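Local coordinates for sensor protein kinase HptS (Staphylococcus aureus, PDB 6LKG), which probably acts as a membrane histidine kinase that autophosphorylates in response to an extracellular signal and passes the phosphate to a response regulator, at residues A59-E64 with I103-T108; Q20-S25 with S88-K93; E9-L14 with V157-A162; P68-T73 with S97-K102; A122-Q127 with A162-I167. All blocks are in the same frame, centred on the assembly; numbering follows the deposited sequence.

Contact 1 (A59-E64 with I103-T108); sequences ATLYYE and IYMANT
Leu61, Tyr63, Ile103 and Met105 form the tightly packed side of this antiparallel strand pair. All four are buried on one face of the sheet, and Leu61 and Tyr63 also meet helix 40-54. Ile103 is bent at its second torsion (chi2 -65°), which sets CD1 3.5 Å from Tyr63 CB. Its other branch, CG2, meets Leu61 CD1. Leu61 CD2 crosses the base of Met105 at a slant, 3.7 Å from Met105 CB. The Met105 tail then runs on past this contact.

The opposite face carries Thr60, Tyr62, Tyr104 and Asn107 and is partly exposed. Ala106 CB meets the edge of the Tyr62 ring, in its plane, 3.7 Å from CE2. Glu64 reaches past the Tyr104 ring with an extended chain, OE1 lying near the ring plane beside CE2. Water 1 donates to Glu64 OE1 and also bonds Tyr104 OH, so it bridges the two.

Between the faces, the backbone pair Tyr62 and Tyr104 is firmly joined. Tyr104 N gives an almost straight bond to Tyr62 O (2.8 Å, 174°), and Tyr62 N bonds Tyr104 O at 2.9 Å. Toward Thr60 the bonding is offset: Thr60 O accepts from Ala106 N, while Thr60 N donates to Asn107 O. Thr60 OG1 also donates to Asn107 OD1 at 2.7 Å, from above the carbonyl plane. Asn107 N is buried with no partner in the model. The chemistry implies an aliphatic, buried face backed by a partly exposed one of aromatic rings and polar ends.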
# COMPACT_ATOMS: atom_id res chain seq x y z
N ALA D 59 -1.65 -2.38 21.59
CA ALA D 59 -1.81 -1.93 20.21
C ALA D 59 -0.46 -1.65 19.54
O ALA D 59 0.55 -1.39 20.20
CB ALA D 59 -2.68 -0.67 20.15
N THR D 60 -0.46 -1.72 18.21
CA THR D 60 0.70 -1.36 17.41
C THR D 60 0.73 0.15 17.27
O THR D 60 -0.05 0.73 16.50
CB THR D 60 0.65 -2.04 16.04
OG1 THR D 60 0.55 -3.46 16.21
CG2 THR D 60 1.90 -1.71 15.23
N LEU D 61 1.61 0.80 18.01
CA LEU D 61 1.68 2.25 18.05
C LEU D 61 2.99 2.74 17.45
O LEU D 61 4.03 2.10 17.58
CB LEU D 61 1.56 2.79 19.48
CG LEU D 61 0.26 2.52 20.25
CD1 LEU D 61 0.31 3.25 21.59
CD2 LEU D 61 -0.95 2.95 19.44
N TYR D 62 2.92 3.88 16.78
CA TYR D 62 4.09 4.55 16.24
C TYR D 62 4.09 5.99 16.73
O TYR D 62 3.09 6.69 16.60
CB TYR D 62 4.11 4.50 14.71
CG TYR D 62 4.24 3.10 14.16
CD1 TYR D 62 5.46 2.44 14.17
CD2 TYR D 62 3.14 2.44 13.62
CE1 TYR D 62 5.59 1.16 13.66
CE2 TYR D 62 3.26 1.16 13.12
CZ TYR D 62 4.48 0.53 13.14
OH TYR D 62 4.59 -0.75 12.64
N TYR D 63 5.22 6.42 17.29
CA TYR D 63 5.36 7.79 17.76
C TYR D 63 6.16 8.61 16.76
O TYR D 63 7.00 8.09 16.03
CB TYR D 63 6.02 7.84 19.14
CG TYR D 63 7.37 7.15 19.24
CD1 TYR D 63 8.53 7.77 18.78
CD2 TYR D 63 7.48 5.90 19.82
CE1 TYR D 63 9.76 7.14 18.88
CE2 TYR D 63 8.71 5.26 19.93
CZ TYR D 63 9.84 5.89 19.46
OH TYR D 63 11.06 5.26 19.56
N GLU D 64 5.86 9.91 16.73
CA GLU D 64 6.61 10.88 15.94
C GLU D 64 6.89 12.08 16.83
O GLU D 64 5.96 12.82 17.18
CB GLU D 64 5.85 11.30 14.68
CG GLU D 64 5.79 10.23 13.59
CD GLU D 64 5.09 10.71 12.34
OE1 GLU D 64 4.47 11.80 12.37
OE2 GLU D 64 5.14 10.00 11.32
N ILE D 103 1.05 10.25 18.29
CA ILE D 103 0.97 8.81 18.49
C ILE D 103 -0.06 8.27 17.51
O ILE D 103 -1.22 8.69 17.53
CB ILE D 103 0.60 8.44 19.93
CG1 ILE D 103 1.60 9.03 20.92
CG2 ILE D 103 0.54 6.93 20.08
CD1 ILE D 103 2.98 8.47 20.81
N TYR D 104 0.37 7.34 16.65
CA TYR D 104 -0.50 6.72 15.67
C TYR D 104 -0.73 5.26 16.04
O TYR D 104 0.17 4.60 16.57
CB TYR D 104 0.10 6.79 14.26
CG TYR D 104 0.14 8.17 13.65
CD1 TYR D 104 -0.93 8.66 12.92
CD2 TYR D 104 1.27 8.97 13.77
CE1 TYR D 104 -0.89 9.92 12.34
CE2 TYR D 104 1.32 10.23 13.20
CZ TYR D 104 0.24 10.69 12.49
OH TYR D 104 0.28 11.95 11.91
N MET D 105 -1.93 4.77 15.77
CA MET D 105 -2.25 3.35 15.91
C MET D 105 -2.43 2.76 14.53
O MET D 105 -3.36 3.14 13.80
CB MET D 105 -3.51 3.14 16.76
CG MET D 105 -3.88 1.68 16.94
SD MET D 105 -5.57 1.44 17.49
CE MET D 105 -6.49 1.86 16.01
N ALA D 106 -1.54 1.83 14.16
CA ALA D 106 -1.68 1.15 12.88
C ALA D 106 -2.69 0.01 12.97
O ALA D 106 -3.41 -0.26 12.00
CB ALA D 106 -0.33 0.62 12.41
N ASN D 107 -2.77 -0.63 14.13
CA ASN D 107 -3.71 -1.71 14.38
C ASN D 107 -3.66 -2.02 15.87
O ASN D 107 -2.84 -1.47 16.62
CB ASN D 107 -3.39 -2.96 13.55
CG ASN D 107 -1.98 -3.48 13.80
OD1 ASN D 107 -1.70 -4.06 14.85
ND2 ASN D 107 -1.10 -3.28 12.83
N THR D 108 -4.55 -2.91 16.30
CA THR D 108 -4.51 -3.49 17.63
C THR D 108 -4.87 -4.96 17.51
O THR D 108 -5.62 -5.34 16.60
CB THR D 108 -5.46 -2.75 18.60
OG1 THR D 108 -5.03 -2.97 19.95
CG2 THR D 108 -6.89 -3.23 18.44
O HOH W 1 2.63 12.34 10.26

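Contact 2 (Q20-S25 with S88-K93); sequences QIQTFS and STHQLK. Unlike the reference sequence in segment 20-25: Ser25 (reference Ile).
The His90 imidazole is the flat group that meets helix 3-27, and two of its contacts lie at the ring edge. Gln22 NE2 lies in the ring plane, 3.8 Å from His90 NE2. The Gln22 amide stands nearly upright against the imidazole, with the two planes 85° apart. Ile21 CG2 is also near the ring plane, 4.0 Å from His90 CE1. Water 2 is in the plane by NE2, but that approach is too short to be relied on. Its bond from Gln22 NE2 is weak.

Ser25 OG comes obliquely to the ring and stands 3.0 Å from His90 ND1. OG is turned beside its own backbone N (chi1 -70°), and in this position it also makes a weak bond to Ile21 O. Ser25 is isoleucine in the reference sequence, so this polar approach belongs to the deposited chain.

Beside the ring contacts, Ile21 CG2 rests on Ser88 OG at 3.5 Å. Ile21 and Ser88 are both buried, and Ile103 of the next strand touches both. Gln22 has a further, weak bond to Glu18 in the same helix.

Over residues 20-25 and 88-93 the helix and strand axes run nearly parallel, 10.5 Å apart at closest. The chemistry of the contact is mixed. Polar groups gather round a partly exposed histidine. Deeper in, the Ser88 hydroxyl is buried against a methyl group and has no polar partner in the model.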
# COMPACT_ATOMS: atom_id res chain seq x y z
N GLN D 20 -2.81 5.17 29.14
CA GLN D 20 -1.36 5.09 29.32
C GLN D 20 -0.65 6.27 28.68
O GLN D 20 0.34 6.77 29.22
CB GLN D 20 -0.82 3.78 28.73
CG GLN D 20 -1.42 2.53 29.30
CD GLN D 20 -0.64 2.04 30.50
OE1 GLN D 20 -0.56 2.72 31.52
NE2 GLN D 20 -0.02 0.87 30.37
N ILE D 21 -1.14 6.72 27.52
CA ILE D 21 -0.55 7.89 26.88
C ILE D 21 -0.80 9.14 27.73
O ILE D 21 0.11 9.94 27.96
CB ILE D 21 -1.10 8.05 25.45
CG1 ILE D 21 -0.67 6.86 24.59
CG2 ILE D 21 -0.63 9.35 24.84
CD1 ILE D 21 -1.31 6.83 23.23
N GLN D 22 -2.04 9.31 28.20
CA GLN D 22 -2.37 10.48 29.01
C GLN D 22 -1.60 10.49 30.32
O GLN D 22 -1.10 11.54 30.75
CB GLN D 22 -3.87 10.53 29.28
CG GLN D 22 -4.71 10.69 28.03
CD GLN D 22 -4.47 12.02 27.33
OE1 GLN D 22 -4.20 13.03 27.98
NE2 GLN D 22 -4.57 12.02 26.01
N THR D 23 -1.50 9.33 30.98
CA THR D 23 -0.71 9.25 32.20
C THR D 23 0.77 9.52 31.92
O THR D 23 1.45 10.17 32.72
CB THR D 23 -0.89 7.88 32.86
OG1 THR D 23 -2.28 7.67 33.14
CG2 THR D 23 -0.10 7.80 34.15
N PHE D 24 1.27 9.03 30.78
CA PHE D 24 2.66 9.26 30.42
C PHE D 24 2.93 10.75 30.22
O PHE D 24 3.90 11.29 30.76
CB PHE D 24 3.00 8.47 29.16
CG PHE D 24 4.38 8.73 28.62
CD1 PHE D 24 5.47 8.02 29.11
CD2 PHE D 24 4.59 9.66 27.62
CE1 PHE D 24 6.74 8.25 28.62
CE2 PHE D 24 5.86 9.89 27.12
CZ PHE D 24 6.93 9.19 27.62
N SER D 25 2.07 11.43 29.45
CA SER D 25 2.27 12.85 29.21
C SER D 25 2.15 13.66 30.49
O SER D 25 2.92 14.60 30.72
CB SER D 25 1.27 13.35 28.17
OG SER D 25 1.56 12.83 26.88
N SER D 88 -3.21 10.62 19.44
CA SER D 88 -3.02 11.75 20.33
C SER D 88 -1.97 12.68 19.74
O SER D 88 -1.07 12.24 19.02
CB SER D 88 -2.62 11.30 21.74
OG SER D 88 -1.29 10.82 21.76
N THR D 89 -2.09 13.96 20.08
CA THR D 89 -1.15 14.98 19.65
C THR D 89 -0.87 15.87 20.84
O THR D 89 -1.80 16.39 21.46
CB THR D 89 -1.70 15.82 18.48
OG1 THR D 89 -2.05 14.96 17.39
CG2 THR D 89 -0.67 16.83 18.02
N HIS D 90 0.41 16.06 21.16
CA HIS D 90 0.80 16.85 22.32
C HIS D 90 1.97 17.76 21.96
O HIS D 90 2.85 17.38 21.19
CB HIS D 90 1.19 15.95 23.50
CG HIS D 90 0.06 15.13 24.04
ND1 HIS D 90 0.21 13.82 24.43
CD2 HIS D 90 -1.24 15.44 24.25
CE1 HIS D 90 -0.95 13.36 24.86
NE2 HIS D 90 -1.85 14.32 24.76
N GLN D 91 1.95 18.96 22.54
CA GLN D 91 3.09 19.87 22.48
C GLN D 91 3.85 19.75 23.79
O GLN D 91 3.30 20.06 24.86
CB GLN D 91 2.61 21.31 22.25
CG GLN D 91 1.80 21.51 20.98
CD GLN D 91 2.59 21.20 19.72
OE1 GLN D 91 3.79 21.46 19.64
NE2 GLN D 91 1.90 20.65 18.73
N LEU D 92 5.09 19.30 23.72
CA LEU D 92 5.89 19.01 24.90
C LEU D 92 7.01 20.04 25.04
O LEU D 92 7.65 20.41 24.05
CB LEU D 92 6.48 17.60 24.84
CG LEU D 92 5.47 16.48 24.60
CD1 LEU D 92 6.18 15.14 24.53
CD2 LEU D 92 4.41 16.48 25.68
N LYS D 93 7.25 20.47 26.27
CA LYS D 93 8.31 21.43 26.56
C LYS D 93 9.58 20.66 26.87
O LYS D 93 9.68 20.01 27.92
CB LYS D 93 7.93 22.34 27.73
CG LYS D 93 6.56 22.97 27.63
CD LYS D 93 6.42 23.83 26.40
CE LYS D 93 4.97 23.90 25.94
NZ LYS D 93 4.76 24.94 24.91
O HOH W 2 -4.24 15.16 24.87

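Contact 3 (E9-L14 with V157-A162); sequences ESQSSL and VKLNHA
Gln11 of the long N-terminal helix 3-27 packs on Val157 and Leu159, where strand 153-158 runs into the turn of a beta hairpin. The turn leads on to strand 164-170, the inner partner in the same four-stranded antiparallel sheet. The helix thus lies against this sheet as well as the one containing strand 85-93, an arrangement consistent with a tandem PAS-like (double Cache) sensor domain.

One hydrogen bond crosses between the segments. Gln11 NE2 donates to Lys158 O at 3.1 Å, with an angle of 148° at the hydrogen. The donor is tilted 26° from the carbonyl plane. Gln11 reaches this carbonyl because CG is anti to the backbone N (chi1 -172°) and the chain continues extended.

Van der Waals contacts line the same side chain. The Gln11 chain crosses Val157 at about a right angle. Val157 CG1 touches Gln11 CG at 3.7 Å, while CG2 is 3.3 Å from NE2. Leu159 CD2 reaches between two helix residues and is 4.1 Å from both Gln11 CG and Leu14 CD1. Leu159 also touches His15 and Leu166, so it bridges the helix and the hairpin.

The remaining polar bonds lie within the turn. Lys158 leaves the backbone away from the helix, and its chain curls over the turn. There its ammonium group holds two backbone carbonyls, with NZ 3.1 Å from Ala162 O and 2.8 Å from Leu159 O.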
# COMPACT_ATOMS: atom_id res chain seq x y z
N GLU D 9 -14.93 -5.02 24.14
CA GLU D 9 -13.54 -5.37 24.39
C GLU D 9 -12.59 -4.39 23.69
O GLU D 9 -11.58 -3.98 24.27
CB GLU D 9 -13.26 -6.81 23.94
CG GLU D 9 -13.98 -7.85 24.78
CD GLU D 9 -13.96 -9.23 24.16
OE1 GLU D 9 -13.55 -9.35 22.99
OE2 GLU D 9 -14.35 -10.20 24.85
N SER D 10 -12.91 -4.01 22.45
CA SER D 10 -12.05 -3.08 21.73
C SER D 10 -12.10 -1.69 22.36
O SER D 10 -11.08 -1.00 22.44
CB SER D 10 -12.45 -3.02 20.26
OG SER D 10 -12.17 -4.25 19.60
N GLN D 11 -13.28 -1.27 22.80
CA GLN D 11 -13.40 0.03 23.47
C GLN D 11 -12.60 0.06 24.76
O GLN D 11 -11.95 1.06 25.07
CB GLN D 11 -14.88 0.34 23.74
CG GLN D 11 -15.12 1.74 24.26
CD GLN D 11 -16.33 1.82 25.17
OE1 GLN D 11 -16.75 0.82 25.75
NE2 GLN D 11 -16.90 3.01 25.30
N SER D 12 -12.65 -1.03 25.54
CA SER D 12 -11.86 -1.09 26.76
C SER D 12 -10.36 -1.09 26.45
O SER D 12 -9.58 -0.42 27.14
CB SER D 12 -12.23 -2.34 27.56
OG SER D 12 -11.39 -2.50 28.69
N SER D 13 -9.95 -1.82 25.41
CA SER D 13 -8.54 -1.86 25.04
C SER D 13 -8.06 -0.49 24.57
O SER D 13 -6.95 -0.06 24.93
CB SER D 13 -8.31 -2.91 23.97
OG SER D 13 -6.93 -3.03 23.65
N LEU D 14 -8.87 0.20 23.77
CA LEU D 14 -8.47 1.52 23.28
C LEU D 14 -8.41 2.53 24.42
O LEU D 14 -7.51 3.37 24.46
CB LEU D 14 -9.43 1.98 22.19
CG LEU D 14 -9.35 1.21 20.87
CD1 LEU D 14 -10.47 1.61 19.93
CD2 LEU D 14 -7.99 1.42 20.21
N VAL D 157 -19.87 2.50 19.47
CA VAL D 157 -19.71 3.06 20.80
C VAL D 157 -18.79 4.27 20.70
O VAL D 157 -17.97 4.38 19.79
CB VAL D 157 -19.15 2.02 21.80
CG1 VAL D 157 -17.66 1.82 21.59
CG2 VAL D 157 -19.46 2.42 23.24
N LYS D 158 -18.94 5.19 21.65
CA LYS D 158 -18.12 6.39 21.67
C LYS D 158 -16.86 6.15 22.50
O LYS D 158 -16.92 5.53 23.57
CB LYS D 158 -18.88 7.58 22.25
CG LYS D 158 -18.14 8.90 22.11
CD LYS D 158 -18.78 10.03 22.90
CE LYS D 158 -17.83 11.22 23.01
NZ LYS D 158 -16.69 10.96 23.93
N LEU D 159 -15.73 6.64 22.00
CA LEU D 159 -14.47 6.56 22.72
C LEU D 159 -14.34 7.75 23.67
O LEU D 159 -14.89 8.83 23.42
CB LEU D 159 -13.29 6.52 21.75
CG LEU D 159 -13.38 5.44 20.66
CD1 LEU D 159 -12.17 5.50 19.74
CD2 LEU D 159 -13.51 4.06 21.29
N ASN D 160 -13.60 7.54 24.76
CA ASN D 160 -13.60 8.52 25.84
C ASN D 160 -12.77 9.76 25.49
O ASN D 160 -13.13 10.88 25.88
CB ASN D 160 -13.05 7.90 27.12
CG ASN D 160 -14.01 6.91 27.74
OD1 ASN D 160 -15.18 6.85 27.38
ND2 ASN D 160 -13.51 6.12 28.68
N HIS D 161 -11.67 9.58 24.77
CA HIS D 161 -10.69 10.64 24.61
C HIS D 161 -11.09 11.72 23.61
O HIS D 161 -10.45 12.78 23.58
CB HIS D 161 -9.34 10.06 24.20
CG HIS D 161 -9.33 9.47 22.82
ND1 HIS D 161 -9.94 8.27 22.52
CD2 HIS D 161 -8.78 9.91 21.67
CE1 HIS D 161 -9.76 8.00 21.24
NE2 HIS D 161 -9.06 8.98 20.70
N ALA D 162 -12.11 11.49 22.78
CA ALA D 162 -12.48 12.46 21.76
C ALA D 162 -13.91 12.19 21.32
O ALA D 162 -14.54 11.22 21.75
CB ALA D 162 -11.51 12.42 20.58

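Contact 4 (P68-T73 with S97-K102); sequences PNQFIT and STYMLK
The tight hairpin turn between strands 60-67 and 70-73 lies against strand 98-107 here, Pro68 of the turn meeting Tyr99. Strands 70-73 and 98-107 are not neighbours in the sheet. Both flank strand 60-67, so the contact spans the end of the strand between them.

Pro68 CD sits over one face of the Tyr99 ring. It is a CH-pi contact, 4.2 Å from the ring centroid and 23° off the normal, displaced toward the rim. The nearest ring atom is CZ, at 3.9 Å. The ring has its CG beside the backbone N (chi1 -75°), and its far end reaches back to the turn. Tyr99 OH is 3.2 Å from Pro68 O and has a hydrogen bond to Asn96 in the neighbouring loop.

Gln70 touches the same ring from its edge. Its CB lies near the ring plane, 3.8 Å from Tyr99 CE2. The rest of the Gln70 chain bends away, and NE2 bonds the backbone carbonyl of Leu37.

The third element is Ser97, just before the strand. Its OG lies 3.5 Å from Pro68 CG. The same hydroxyl donates to Thr98 O at 3.1 Å, so the serine is tied to its own strand while it borders the proline ring.

The surroundings suit a surface patch: Pro68 is exposed, whereas Tyr99 is buried and also meets the Phe94 ring. The backbone angles of Pro68 and Asn69 are those of a type II beta turn, and proline followed by asparagine at its two central positions is typical of that turn.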
# COMPACT_ATOMS: atom_id res chain seq x y z
N PRO D 68 12.95 21.15 16.12
CA PRO D 68 14.19 21.60 15.48
C PRO D 68 15.26 20.52 15.55
O PRO D 68 15.57 20.01 16.63
CB PRO D 68 14.59 22.84 16.30
CG PRO D 68 13.36 23.24 17.04
CD PRO D 68 12.61 21.97 17.30
N ASN D 69 15.78 20.15 14.38
CA ASN D 69 16.86 19.19 14.20
C ASN D 69 16.44 17.74 14.42
O ASN D 69 17.28 16.84 14.31
CB ASN D 69 18.06 19.51 15.12
CG ASN D 69 18.89 20.68 14.60
OD1 ASN D 69 18.78 21.80 15.10
ND2 ASN D 69 19.69 20.43 13.57
N GLN D 70 15.17 17.47 14.75
CA GLN D 70 14.77 16.13 15.16
C GLN D 70 13.48 15.70 14.48
O GLN D 70 12.54 16.49 14.34
CB GLN D 70 14.57 16.06 16.69
CG GLN D 70 15.84 16.19 17.51
CD GLN D 70 16.72 14.97 17.41
OE1 GLN D 70 16.33 13.94 16.84
NE2 GLN D 70 17.93 15.06 17.96
N PHE D 71 13.45 14.44 14.05
CA PHE D 71 12.22 13.71 13.73
C PHE D 71 12.43 12.29 14.27
O PHE D 71 12.99 11.43 13.58
CB PHE D 71 11.92 13.71 12.24
CG PHE D 71 10.62 13.04 11.88
CD1 PHE D 71 9.42 13.73 11.97
CD2 PHE D 71 10.59 11.72 11.46
CE1 PHE D 71 8.22 13.12 11.64
CE2 PHE D 71 9.39 11.10 11.13
CZ PHE D 71 8.21 11.81 11.22
N ILE D 72 11.98 12.05 15.50
CA ILE D 72 12.24 10.81 16.21
C ILE D 72 11.02 9.91 16.11
O ILE D 72 9.90 10.33 16.46
CB ILE D 72 12.61 11.08 17.68
CG1 ILE D 72 13.91 11.87 17.76
CG2 ILE D 72 12.72 9.77 18.46
CD1 ILE D 72 14.19 12.46 19.12
N THR D 73 11.21 8.69 15.63
CA THR D 73 10.10 7.79 15.37
C THR D 73 10.56 6.34 15.49
O THR D 73 11.74 6.03 15.31
CB THR D 73 9.49 8.04 13.98
OG1 THR D 73 8.30 7.26 13.81
CG2 THR D 73 10.49 7.67 12.88
N SER D 97 13.57 23.58 23.19
CA SER D 97 12.49 23.99 22.31
C SER D 97 11.26 23.16 22.64
O SER D 97 11.32 22.19 23.39
CB SER D 97 12.87 23.83 20.83
OG SER D 97 11.74 24.01 19.99
N THR D 98 10.13 23.55 22.05
CA THR D 98 8.93 22.73 22.10
C THR D 98 8.99 21.69 21.00
O THR D 98 9.48 21.95 19.89
CB THR D 98 7.69 23.61 21.97
OG1 THR D 98 7.53 24.41 23.15
CG2 THR D 98 6.43 22.76 21.78
N TYR D 99 8.49 20.49 21.29
CA TYR D 99 8.46 19.39 20.34
C TYR D 99 7.05 18.83 20.31
O TYR D 99 6.41 18.68 21.35
CB TYR D 99 9.46 18.29 20.73
CG TYR D 99 10.91 18.64 20.45
CD1 TYR D 99 11.63 19.46 21.30
CD2 TYR D 99 11.57 18.11 19.35
CE1 TYR D 99 12.95 19.78 21.06
CE2 TYR D 99 12.90 18.42 19.09
CZ TYR D 99 13.58 19.25 19.95
OH TYR D 99 14.90 19.55 19.70
N MET D 100 6.57 18.52 19.11
CA MET D 100 5.25 17.92 18.94
C MET D 100 5.37 16.41 18.98
O MET D 100 6.22 15.83 18.29
CB MET D 100 4.62 18.36 17.62
CG MET D 100 3.25 17.74 17.38
SD MET D 100 2.38 18.47 15.98
CE MET D 100 3.53 18.12 14.66
N LEU D 101 4.54 15.77 19.79
CA LEU D 101 4.48 14.32 19.87
C LEU D 101 3.15 13.85 19.30
O LEU D 101 2.08 14.22 19.80
CB LEU D 101 4.65 13.83 21.31
CG LEU D 101 4.53 12.32 21.50
CD1 LEU D 101 5.66 11.60 20.77
CD2 LEU D 101 4.51 11.94 22.97
N LYS D 102 3.22 13.03 18.26
CA LYS D 102 2.05 12.37 17.68
C LYS D 102 2.16 10.87 17.91
O LYS D 102 3.24 10.29 17.75
CB LYS D 102 1.93 12.65 16.18
CG LYS D 102 1.42 14.03 15.82
CD LYS D 102 1.40 14.21 14.31
CE LYS D 102 0.95 15.60 13.91
NZ LYS D 102 -0.46 15.87 14.33

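Contact 5 (A122-Q127 with A162-I167); sequences ALIVDQ and ADHRLI
Arg165 bends at chi3 (-63°) and brings its guanidinium back over Val125. Val125 CG2 lies 3.5 Å above one face of that group, toward its rim. It is there because chi1 (-59°) sets CG2 between the backbone N and the carbonyl carbon. Arg165 NH2 then donates to Asp126 O at 2.9 Å, from above the carbonyl plane. Asp129 is a second, long and weak partner of NH2.

The backbones pair as inner strands of an antiparallel sheet. Leu123 with Ile167 and Val125 with Arg165 are hydrogen-bonded pairs. Ile167 N to Leu123 O is short at 2.7 Å and nearly straight (176°).

Val125 CG2 also meets Ile167 CD1 at 4.0 Å, so the methyl lies between the arginine and an aliphatic neighbour. On the other face Ile124 CG1 packs on Leu166 CD1, also at 4.0 Å. Ile124 CG2 reaches His164 CB. His164 ND1 is bonded to Tyr85 OH of the other sheet.

The chemistry implies a mostly aliphatic strand pair finished by polar groups. The arginine's flat face rests on a methyl, while NH2 makes one bent bond to a backbone carbonyl beyond the ladder.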
# COMPACT_ATOMS: atom_id res chain seq x y z
N ALA D 122 -13.47 -2.71 11.34
CA ALA D 122 -13.53 -1.62 12.30
C ALA D 122 -13.41 -0.28 11.60
O ALA D 122 -12.59 -0.11 10.69
CB ALA D 122 -12.42 -1.76 13.35
N LEU D 123 -14.23 0.67 12.04
CA LEU D 123 -14.14 2.06 11.62
C LEU D 123 -14.08 2.94 12.86
O LEU D 123 -14.70 2.62 13.88
CB LEU D 123 -15.35 2.48 10.76
CG LEU D 123 -15.38 2.09 9.29
CD1 LEU D 123 -16.80 2.24 8.76
CD2 LEU D 123 -14.42 2.94 8.48
N ILE D 124 -13.32 4.02 12.78
CA ILE D 124 -13.36 5.09 13.77
C ILE D 124 -13.69 6.38 13.02
O ILE D 124 -12.98 6.76 12.08
CB ILE D 124 -12.04 5.22 14.55
CG1 ILE D 124 -11.74 3.93 15.31
CG2 ILE D 124 -12.12 6.39 15.52
CD1 ILE D 124 -10.51 4.00 16.18
N VAL D 125 -14.77 7.04 13.43
CA VAL D 125 -15.26 8.23 12.76
C VAL D 125 -15.48 9.33 13.79
O VAL D 125 -15.73 9.06 14.97
CB VAL D 125 -16.58 7.96 11.99
CG1 VAL D 125 -16.37 6.88 10.94
CG2 VAL D 125 -17.69 7.57 12.95
N ASP D 126 -15.37 10.58 13.34
CA ASP D 126 -15.68 11.71 14.21
C ASP D 126 -17.15 12.09 14.04
O ASP D 126 -17.91 11.43 13.34
CB ASP D 126 -14.73 12.88 13.94
CG ASP D 126 -14.90 13.50 12.55
OD1 ASP D 126 -15.85 13.15 11.81
OD2 ASP D 126 -14.06 14.35 12.19
N GLN D 127 -17.55 13.18 14.71
CA GLN D 127 -18.95 13.58 14.68
C GLN D 127 -19.38 14.14 13.33
O GLN D 127 -20.59 14.32 13.11
CB GLN D 127 -19.23 14.60 15.79
CG GLN D 127 -18.59 15.96 15.56
CD GLN D 127 -17.22 16.08 16.20
OE1 GLN D 127 -16.38 15.18 16.08
NE2 GLN D 127 -16.99 17.18 16.91
N ALA D 162 -12.11 11.49 22.78
CA ALA D 162 -12.48 12.46 21.76
C ALA D 162 -13.91 12.19 21.32
O ALA D 162 -14.54 11.22 21.75
CB ALA D 162 -11.51 12.42 20.58
N ASP D 163 -14.42 13.06 20.45
CA ASP D 163 -15.74 12.87 19.86
C ASP D 163 -15.65 11.88 18.69
O ASP D 163 -16.04 12.16 17.56
CB ASP D 163 -16.31 14.21 19.40
CG ASP D 163 -17.28 14.80 20.40
OD1 ASP D 163 -17.02 14.71 21.62
OD2 ASP D 163 -18.31 15.36 19.97
N HIS D 164 -15.11 10.71 19.00
CA HIS D 164 -14.93 9.64 18.03
C HIS D 164 -15.80 8.45 18.39
O HIS D 164 -16.06 8.17 19.56
CB HIS D 164 -13.46 9.20 17.97
CG HIS D 164 -12.51 10.30 17.61
ND1 HIS D 164 -11.14 10.16 17.70
CD2 HIS D 164 -12.73 11.56 17.15
CE1 HIS D 164 -10.56 11.29 17.32
NE2 HIS D 164 -11.50 12.15 16.98
N ARG D 165 -16.26 7.74 17.35
CA ARG D 165 -17.08 6.55 17.51
C ARG D 165 -16.36 5.36 16.88
O ARG D 165 -15.88 5.45 15.75
CB ARG D 165 -18.45 6.73 16.85
CG ARG D 165 -19.48 7.42 17.72
CD ARG D 165 -20.65 7.88 16.87
NE ARG D 165 -20.24 8.87 15.88
CZ ARG D 165 -20.71 8.93 14.63
NH1 ARG D 165 -21.61 8.06 14.22
NH2 ARG D 165 -20.27 9.87 13.80
N LEU D 166 -16.29 4.26 17.62
CA LEU D 166 -15.78 3.00 17.09
C LEU D 166 -16.96 2.19 16.56
O LEU D 166 -17.93 1.94 17.28
CB LEU D 166 -15.03 2.21 18.17
CG LEU D 166 -14.72 0.75 17.81
CD1 LEU D 166 -13.69 0.67 16.69
CD2 LEU D 166 -14.26 -0.02 19.03
N ILE D 167 -16.88 1.80 15.29
CA ILE D 167 -17.91 1.00 14.64
C ILE D 167 -17.29 -0.32 14.21
O ILE D 167 -16.32 -0.33 13.45
CB ILE D 167 -18.52 1.72 13.43
CG1 ILE D 167 -19.05 3.11 13.83
CG2 ILE D 167 -19.63 0.88 12.81
CD1 ILE D 167 -19.40 3.97 12.64

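How the contacts relate
Contacts 1, 2 and 4 share one antiparallel sheet, and contacts 3 and 5 share the other. Strand 98-107 runs through contacts 1 and 4, whose centres are about 17 Å apart. Strand 85-93 of contact 2 pairs with strand 98-107, and Ile21 CD1 of its helix lies 3.6 Å from Ile103 CG2 of contact 1. Helix 3-27 links contacts 2 and 3 (centres about 18 Å apart). It also brings Leu14 CD2 of contact 3 to 3.6 Å from Met105 SD of contact 1. Contacts 3 and 5 share Ala162 and lie about 9 Å apart, between centres. Contacts 3 and 4 lie on opposite sides of the chain's centre, their centres about 28 Å apart.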